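Side-chain contact in aminopeptidase N (Francisella tularensis subsp. tularensis, PDB 5DLL), which removes N-terminal amino acids, preferably alanine, from peptides with the help of zinc, and probably takes part in breaking down intracellular peptides: residues 247-252 against 309-314. Numbering follows the deposited sequence.
Sequences KWDEDR and HEYFHN. With ZN (zinc ion), chain B.
Trp248 meets one face of the Phe312 ring with the benzo side of its indole, CZ3 lying 3.7 Å above the phenyl plane and displaced toward the rim. At the edge of the same phenyl ring, near its plane, sits the carboxylate of Asp249. The two aromatic planes are inclined at 52°, neither stacked nor T-shaped, and the closest atoms are Trp248 CE3 and Phe312 CZ, 3.6 Å apart. Arg252 CB, one turn further along helix 236-253, lies over one face of the indole, toward its rim, while Phe312 approaches that ring obliquely. Tyr311 offers its ring edge to Asp249 CB, and Asp249 OD2 meets the ring obliquely, 3.5 Å from Tyr311 CE2; an aromatic edge suits this place because its C-H groups can lie against both the methylene and the carboxylate.

With CG of Trp248 anti to the backbone N (chi1 177°), the wide indole is carried toward Phe312 although its CB points to the side, and its NE1 hydrogen-bonds Asp345. Phenylalanine offers a ring with no polar group to satisfy in this buried spot. Asp249 OD2 lies 3.6 Å from Phe312 CD1, so the oxygen faces the slightly positive C-H rim, and OD1 forms a salt bridge with Arg338 of helix 328-346.

Segment 309-314 carries the HExxH motif of M1 peptidases: His309 and His313 bind zinc through NE2, each at 2.2 Å from the metal, and Glu332 of helix 328-346 also binds it. With no polar bond joining the two segments, the contact probably rests on dispersion and weak ring-edge electrostatics, whereas the buried aspartate's charge is answered by Arg338, which probably favours its ionised form.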
ATOM      1  N   LYS A 247     -11.210   6.232  16.972  1.00 42.32           N
ATOM      2  CA  LYS A 247     -10.623   6.485  18.292  1.00 39.42           C
ATOM      3  C   LYS A 247      -9.156   6.892  18.208  1.00 39.15           C
ATOM      4  O   LYS A 247      -8.717   7.783  18.933  1.00 42.06           O
ATOM      5  CB  LYS A 247     -10.762   5.238  19.166  1.00 41.33           C
ATOM      6  CG  LYS A 247     -10.155   5.352  20.557  1.00 43.11           C
ATOM      7  CD  LYS A 247     -10.423   4.092  21.366  1.00 49.09           C
ATOM      8  CE  LYS A 247      -9.483   3.974  22.557  1.00 57.58           C
ATOM      9  NZ  LYS A 247      -9.613   5.121  23.498  1.00 65.40           N
ATOM     10  N   TRP A 248      -8.402   6.235  17.331  1.00 34.42           N
ATOM     11  CA  TRP A 248      -6.974   6.500  17.196  1.00 35.82           C
ATOM     12  C   TRP A 248      -6.721   7.891  16.638  1.00 35.92           C
ATOM     13  O   TRP A 248      -5.739   8.546  16.991  1.00 38.64           O
ATOM     14  CB  TRP A 248      -6.321   5.461  16.291  1.00 37.01           C
ATOM     15  CG  TRP A 248      -4.870   5.717  16.057  1.00 38.08           C
ATOM     16  CD1 TRP A 248      -3.833   5.353  16.860  1.00 40.35           C
ATOM     17  CD2 TRP A 248      -4.292   6.398  14.939  1.00 38.98           C
ATOM     18  NE1 TRP A 248      -2.641   5.761  16.312  1.00 43.30           N
ATOM     19  CE2 TRP A 248      -2.895   6.405  15.128  1.00 41.04           C
ATOM     20  CE3 TRP A 248      -4.819   6.997  13.788  1.00 39.40           C
ATOM     21  CZ2 TRP A 248      -2.016   6.987  14.210  1.00 39.28           C
ATOM     22  CZ3 TRP A 248      -3.941   7.580  12.879  1.00 37.48           C
ATOM     23  CH2 TRP A 248      -2.557   7.569  13.097  1.00 36.11           C
ATOM     24  N   ASP A 249      -7.613   8.331  15.761  1.00 36.77           N
ATOM     25  CA  ASP A 249      -7.496   9.637  15.145  1.00 36.35           C
ATOM     26  C   ASP A 249      -7.772  10.704  16.194  1.00 38.72           C
ATOM     27  O   ASP A 249      -7.052  11.710  16.259  1.00 38.53           O
ATOM     28  CB  ASP A 249      -8.469   9.766  13.967  1.00 39.10           C
ATOM     29  CG  ASP A 249      -7.856  10.472  12.764  1.00 40.99           C
ATOM     30  OD1 ASP A 249      -6.746  11.036  12.876  1.00 34.96           O
ATOM     31  OD2 ASP A 249      -8.491  10.458  11.684  1.00 46.35           O
ATOM     32  N   GLU A 250      -8.799  10.475  17.017  1.00 35.18           N
ATOM     33  CA  GLU A 250      -9.091  11.357  18.155  1.00 36.53           C
ATOM     34  C   GLU A 250      -7.925  11.395  19.137  1.00 37.54           C
ATOM     35  O   GLU A 250      -7.414  12.467  19.464  1.00 37.73           O
ATOM     36  CB  GLU A 250     -10.357  10.914  18.894  1.00 35.99           C
ATOM     37  CG  GLU A 250     -11.649  11.218  18.158  1.00 37.56           C
ATOM     38  CD  GLU A 250     -12.886  10.759  18.909  1.00 36.48           C
ATOM     39  OE1 GLU A 250     -12.782   9.854  19.758  1.00 46.82           O
ATOM     40  OE2 GLU A 250     -13.976  11.300  18.648  1.00 36.85           O
ATOM     41  N   ASP A 251      -7.499  10.220  19.594  1.00 39.10           N
ATOM     42  CA  ASP A 251      -6.455  10.128  20.615  1.00 40.55           C
ATOM     43  C   ASP A 251      -5.140  10.752  20.149  1.00 41.03           C
ATOM     44  O   ASP A 251      -4.622  11.649  20.797  1.00 47.11           O
ATOM     45  CB  ASP A 251      -6.224   8.669  21.040  1.00 42.07           C
ATOM     46  CG  ASP A 251      -7.358   8.113  21.913  1.00 45.85           C
ATOM     47  OD1 ASP A 251      -8.198   8.893  22.418  1.00 44.68           O
ATOM     48  OD2 ASP A 251      -7.401   6.877  22.102  1.00 46.85           O
ATOM     49  N   ARG A 252      -4.615  10.299  19.018  1.00 41.73           N
ATOM     50  CA  ARG A 252      -3.292  10.735  18.583  1.00 42.05           C
ATOM     51  C   ARG A 252      -3.272  12.049  17.793  1.00 44.14           C
ATOM     52  O   ARG A 252      -2.354  12.853  17.962  1.00 52.99           O
ATOM     53  CB  ARG A 252      -2.603   9.643  17.770  1.00 40.70           C
ATOM     54  CG  ARG A 252      -1.205  10.051  17.355  1.00 42.88           C
ATOM     55  CD  ARG A 252      -0.276   8.884  17.096  1.00 43.76           C
ATOM     56  NE  ARG A 252       0.976   9.388  16.538  1.00 45.41           N
ATOM     57  CZ  ARG A 252       1.906   8.649  15.944  1.00 43.78           C
ATOM     58  NH1 ARG A 252       1.757   7.333  15.825  1.00 43.47           N
ATOM     59  NH2 ARG A 252       2.999   9.239  15.468  1.00 44.47           N
ATOM     60  N   HIS A 309      -6.854   3.448   6.536  1.00 33.44           N
ATOM     61  CA  HIS A 309      -6.343   4.360   5.521  1.00 32.39           C
ATOM     62  C   HIS A 309      -7.437   5.232   4.917  1.00 33.19           C
ATOM     63  O   HIS A 309      -7.273   6.442   4.780  1.00 34.07           O
ATOM     64  CB  HIS A 309      -5.647   3.567   4.416  1.00 32.45           C
ATOM     65  CG  HIS A 309      -5.207   4.403   3.256  1.00 32.16           C
ATOM     66  ND1 HIS A 309      -3.893   4.764   3.055  1.00 36.54           N
ATOM     67  CD2 HIS A 309      -5.907   4.948   2.235  1.00 33.42           C
ATOM     68  CE1 HIS A 309      -3.802   5.495   1.958  1.00 35.85           C
ATOM     69  NE2 HIS A 309      -5.012   5.624   1.443  1.00 36.67           N
ATOM     70  N   GLU A 310      -8.551   4.612   4.546  1.00 35.30           N
ATOM     71  CA  GLU A 310      -9.630   5.343   3.897  1.00 37.43           C
ATOM     72  C   GLU A 310     -10.328   6.288   4.876  1.00 36.70           C
ATOM     73  O   GLU A 310     -10.724   7.388   4.482  1.00 38.55           O
ATOM     74  CB  GLU A 310     -10.638   4.386   3.241  1.00 42.49           C
ATOM     75  CG  GLU A 310     -10.056   3.438   2.187  1.00 47.95           C
ATOM     76  CD  GLU A 310      -9.292   4.132   1.061  1.00 51.10           C
ATOM     77  OE1 GLU A 310      -9.648   5.268   0.686  1.00 51.12           O
ATOM     78  OE2 GLU A 310      -8.327   3.530   0.536  1.00 55.76           O
ATOM     79  N   TYR A 311     -10.472   5.882   6.142  1.00 34.74           N
ATOM     80  CA  TYR A 311     -11.060   6.771   7.153  1.00 36.46           C
ATOM     81  C   TYR A 311     -10.188   8.018   7.370  1.00 36.19           C
ATOM     82  O   TYR A 311     -10.704   9.126   7.564  1.00 36.91           O
ATOM     83  CB  TYR A 311     -11.309   6.053   8.496  1.00 42.39           C
ATOM     84  CG  TYR A 311     -11.774   7.010   9.585  1.00 41.55           C
ATOM     85  CD1 TYR A 311     -13.097   7.439   9.645  1.00 42.85           C
ATOM     86  CD2 TYR A 311     -10.873   7.530  10.522  1.00 42.78           C
ATOM     87  CE1 TYR A 311     -13.520   8.340  10.616  1.00 48.28           C
ATOM     88  CE2 TYR A 311     -11.286   8.432  11.493  1.00 42.36           C
ATOM     89  CZ  TYR A 311     -12.609   8.834  11.538  1.00 44.92           C
ATOM     90  OH  TYR A 311     -13.029   9.724  12.499  1.00 47.04           O
ATOM     91  N   PHE A 312      -8.872   7.837   7.322  1.00 36.48           N
ATOM     92  CA  PHE A 312      -7.935   8.933   7.579  1.00 33.97           C
ATOM     93  C   PHE A 312      -7.978   9.996   6.483  1.00 34.25           C
ATOM     94  O   PHE A 312      -7.732  11.169   6.758  1.00 34.30           O
ATOM     95  CB  PHE A 312      -6.516   8.390   7.804  1.00 32.36           C
ATOM     96  CG  PHE A 312      -6.432   7.359   8.907  1.00 32.72           C
ATOM     97  CD1 PHE A 312      -7.205   7.483  10.063  1.00 32.37           C
ATOM     98  CD2 PHE A 312      -5.593   6.262   8.791  1.00 31.49           C
ATOM     99  CE1 PHE A 312      -7.148   6.536  11.065  1.00 31.01           C
ATOM    100  CE2 PHE A 312      -5.529   5.312   9.796  1.00 31.44           C
ATOM    101  CZ  PHE A 312      -6.306   5.451  10.933  1.00 32.27           C
ATOM    102  N   HIS A 313      -8.335   9.608   5.258  1.00 34.88           N
ATOM    103  CA  HIS A 313      -8.556  10.590   4.181  1.00 37.99           C
ATOM    104  C   HIS A 313      -9.610  11.637   4.532  1.00 40.73           C
ATOM    105  O   HIS A 313      -9.563  12.749   4.008  1.00 43.17           O
ATOM    106  CB  HIS A 313      -8.962   9.921   2.864  1.00 38.17           C
ATOM    107  CG  HIS A 313      -7.808   9.428   2.052  1.00 34.55           C
ATOM    108  ND1 HIS A 313      -6.754  10.237   1.692  1.00 34.49           N
ATOM    109  CD2 HIS A 313      -7.548   8.210   1.523  1.00 35.92           C
ATOM    110  CE1 HIS A 313      -5.888   9.536   0.982  1.00 36.13           C
ATOM    111  NE2 HIS A 313      -6.346   8.303   0.866  1.00 37.99           N
ATOM    112  N   ASN A 314     -10.558  11.286   5.402  1.00 44.59           N
ATOM    113  CA  ASN A 314     -11.610  12.219   5.810  1.00 41.89           C
ATOM    114  C   ASN A 314     -11.083  13.613   6.133  1.00 38.20           C
ATOM    115  O   ASN A 314     -11.734  14.605   5.818  1.00 38.74           O
ATOM    116  CB  ASN A 314     -12.393  11.686   7.009  1.00 40.88           C
ATOM    117  CG  ASN A 314     -13.641  12.498   7.285  1.00 40.69           C
ATOM    118  OD1 ASN A 314     -14.476  12.659   6.407  1.00 44.24           O
ATOM    119  ND2 ASN A 314     -13.774  13.016   8.506  1.00 41.74           N
TER
HETATM  120 ZN    ZN B 901      -5.564   6.703  -0.342  1.00 40.06          ZN